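Local coordinates for MTH169 (PDB 1GTD), which is of unknown function but is a small alpha/beta protein of the PurS family, assembled from four chains, at residues B[9-14]-B[70-75]. Numbering follows the deposited sequence.
Sequences IRLKKG and PVIHDY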
# COMPACT_ATOMS: atom_id res chain seq x y z
N ILE B 9 -12.69 -2.30 3.61
CA ILE B 9 -11.88 -2.59 4.78
C ILE B 9 -11.27 -1.34 5.41
O ILE B 9 -10.62 -0.54 4.74
CB ILE B 9 -10.76 -3.56 4.39
CG1 ILE B 9 -11.38 -4.74 3.64
CG2 ILE B 9 -10.04 -4.08 5.62
CD1 ILE B 9 -10.39 -5.69 3.02
N ARG B 10 -11.49 -1.17 6.72
CA ARG B 10 -10.95 -0.01 7.42
C ARG B 10 -10.57 -0.34 8.87
O ARG B 10 -11.32 -1.00 9.59
CB ARG B 10 -11.98 1.13 7.38
CG ARG B 10 -11.48 2.44 7.94
CD ARG B 10 -12.49 3.54 7.72
NE ARG B 10 -13.80 3.17 8.26
CZ ARG B 10 -14.90 3.91 8.14
NH1 ARG B 10 -14.86 5.06 7.49
NH2 ARG B 10 -16.04 3.49 8.68
N LEU B 11 -9.40 0.12 9.29
CA LEU B 11 -8.92 -0.14 10.65
C LEU B 11 -9.88 0.40 11.69
O LEU B 11 -10.53 1.42 11.47
CB LEU B 11 -7.53 0.48 10.85
CG LEU B 11 -6.39 -0.29 10.19
CD1 LEU B 11 -5.16 0.58 10.05
CD2 LEU B 11 -6.09 -1.52 11.00
N LYS B 12 -9.97 -0.29 12.82
CA LYS B 12 -10.87 0.11 13.88
C LYS B 12 -10.43 1.43 14.48
O LYS B 12 -9.24 1.76 14.48
CB LYS B 12 -10.91 -0.96 14.96
CG LYS B 12 -11.20 -2.32 14.42
CD LYS B 12 -11.46 -3.29 15.55
CE LYS B 12 -11.94 -4.61 14.98
NZ LYS B 12 -12.36 -5.52 16.08
N LYS B 13 -11.39 2.19 15.00
CA LYS B 13 -11.12 3.49 15.60
C LYS B 13 -10.07 3.40 16.71
O LYS B 13 -10.13 2.50 17.56
CB LYS B 13 -12.41 4.09 16.16
CG LYS B 13 -13.42 4.52 15.11
CD LYS B 13 -13.64 6.04 15.12
CE LYS B 13 -12.36 6.81 14.74
NZ LYS B 13 -12.54 8.30 14.74
N GLY B 14 -9.11 4.31 16.70
CA GLY B 14 -8.07 4.31 17.71
C GLY B 14 -6.79 3.68 17.22
O GLY B 14 -5.70 3.99 17.71
N PRO B 70 -9.31 -9.26 11.22
CA PRO B 70 -10.43 -8.85 12.08
C PRO B 70 -10.06 -8.21 13.42
O PRO B 70 -10.80 -7.39 13.93
CB PRO B 70 -11.22 -10.14 12.26
CG PRO B 70 -10.16 -11.19 12.19
CD PRO B 70 -9.34 -10.71 11.00
N VAL B 71 -8.92 -8.58 13.98
CA VAL B 71 -8.51 -8.02 15.25
C VAL B 71 -8.33 -6.50 15.15
O VAL B 71 -8.52 -5.78 16.14
CB VAL B 71 -7.16 -8.65 15.74
CG1 VAL B 71 -6.60 -7.84 16.92
CG2 VAL B 71 -7.38 -10.10 16.16
N ILE B 72 -7.97 -6.03 13.96
CA ILE B 72 -7.74 -4.61 13.74
C ILE B 72 -8.61 -3.93 12.68
O ILE B 72 -8.79 -2.71 12.72
CB ILE B 72 -6.24 -4.34 13.39
CG1 ILE B 72 -5.90 -4.98 12.04
CG2 ILE B 72 -5.34 -4.95 14.45
CD1 ILE B 72 -4.44 -4.83 11.66
N HIS B 73 -9.14 -4.70 11.72
CA HIS B 73 -9.98 -4.12 10.66
C HIS B 73 -11.49 -4.30 10.85
O HIS B 73 -11.94 -5.32 11.35
CB HIS B 73 -9.65 -4.70 9.28
CG HIS B 73 -8.24 -4.49 8.85
ND1 HIS B 73 -7.28 -5.48 8.94
CD2 HIS B 73 -7.62 -3.40 8.34
CE1 HIS B 73 -6.13 -5.00 8.50
NE2 HIS B 73 -6.31 -3.75 8.13
N ASP B 74 -12.24 -3.30 10.42
CA ASP B 74 -13.70 -3.34 10.42
C ASP B 74 -13.94 -3.50 8.92
O ASP B 74 -13.31 -2.80 8.13
CB ASP B 74 -14.33 -2.01 10.86
CG ASP B 74 -14.42 -1.84 12.37
OD1 ASP B 74 -14.65 -2.84 13.08
OD2 ASP B 74 -14.29 -0.68 12.84
N TYR B 75 -14.82 -4.41 8.51
CA TYR B 75 -15.07 -4.54 7.09
C TYR B 75 -16.54 -4.63 6.73
O TYR B 75 -17.37 -4.94 7.58
CB TYR B 75 -14.29 -5.72 6.51
CG TYR B 75 -14.61 -7.06 7.12
CD1 TYR B 75 -15.36 -8.01 6.41
CD2 TYR B 75 -14.14 -7.41 8.39
CE1 TYR B 75 -15.64 -9.26 6.95
CE2 TYR B 75 -14.42 -8.66 8.94
CZ TYR B 75 -15.16 -9.58 8.22
OH TYR B 75 -15.42 -10.82 8.75
O HOH W 1 -13.56 1.18 11.20
O HOH W 2 -13.86 1.06 15.33
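Lys12 lies across the loop at 70-72 because its CG stands anti to the carbonyl carbon (chi1 -52°) and the chain beyond is extended, while Asp74, with CG likewise anti to its carbonyl carbon (chi1 -83°), turns its carboxylate alongside the lysine methylenes. The lysine CG passes over the carbonyl of Ile72, and CE and NZ reach the carbonyl of Pro70, NZ lying 3.2 Å from Pro70 O. NZ and Asp74 OD1 stay 4.6 Å apart, so any attraction between the charges is probably modest. Next to it the backbones pair. Arg10 and Asp74 form an antiparallel hydrogen-bonded pair, Arg10 N giving to Asp74 O (2.8 Å) and Asp74 N to Arg10 O. Just past the strand end, Lys12 N adds a third bond to Ile72 O at 2.7 Å. Two waters extend the grip of Asp74 OD2, one bridging it to Leu11 O, the other to Lys13 N. On the Ile9 side of the sheet, away from the Arg10 and Asp74 side chains, the His73 ring crosses Ile9 and Leu11 at a slant: its CD2 is 3.7 Å from Ile9 CG2 and 3.6 Å from Leu11 CD2. The same leucine methyl meets CG1 of Ile72 at 3.6 Å, and that CG1 also lies over one face of the imidazole, offset toward its rim. ND1 of His73 is bonded to Asn69 N, which helps fix the ring's rotation. Pro18, Ala21 and Thr22 of the second subunit pack on Leu11, Ile72 and His73 respectively, so this patch belongs to a subunit interface. The contact joins central strand 3-11 to strand 73-81, outermost within this chain, in an antiparallel sheet of order 2-1-3, backed by helix 59-67, as expected of the small alpha/beta PurS fold.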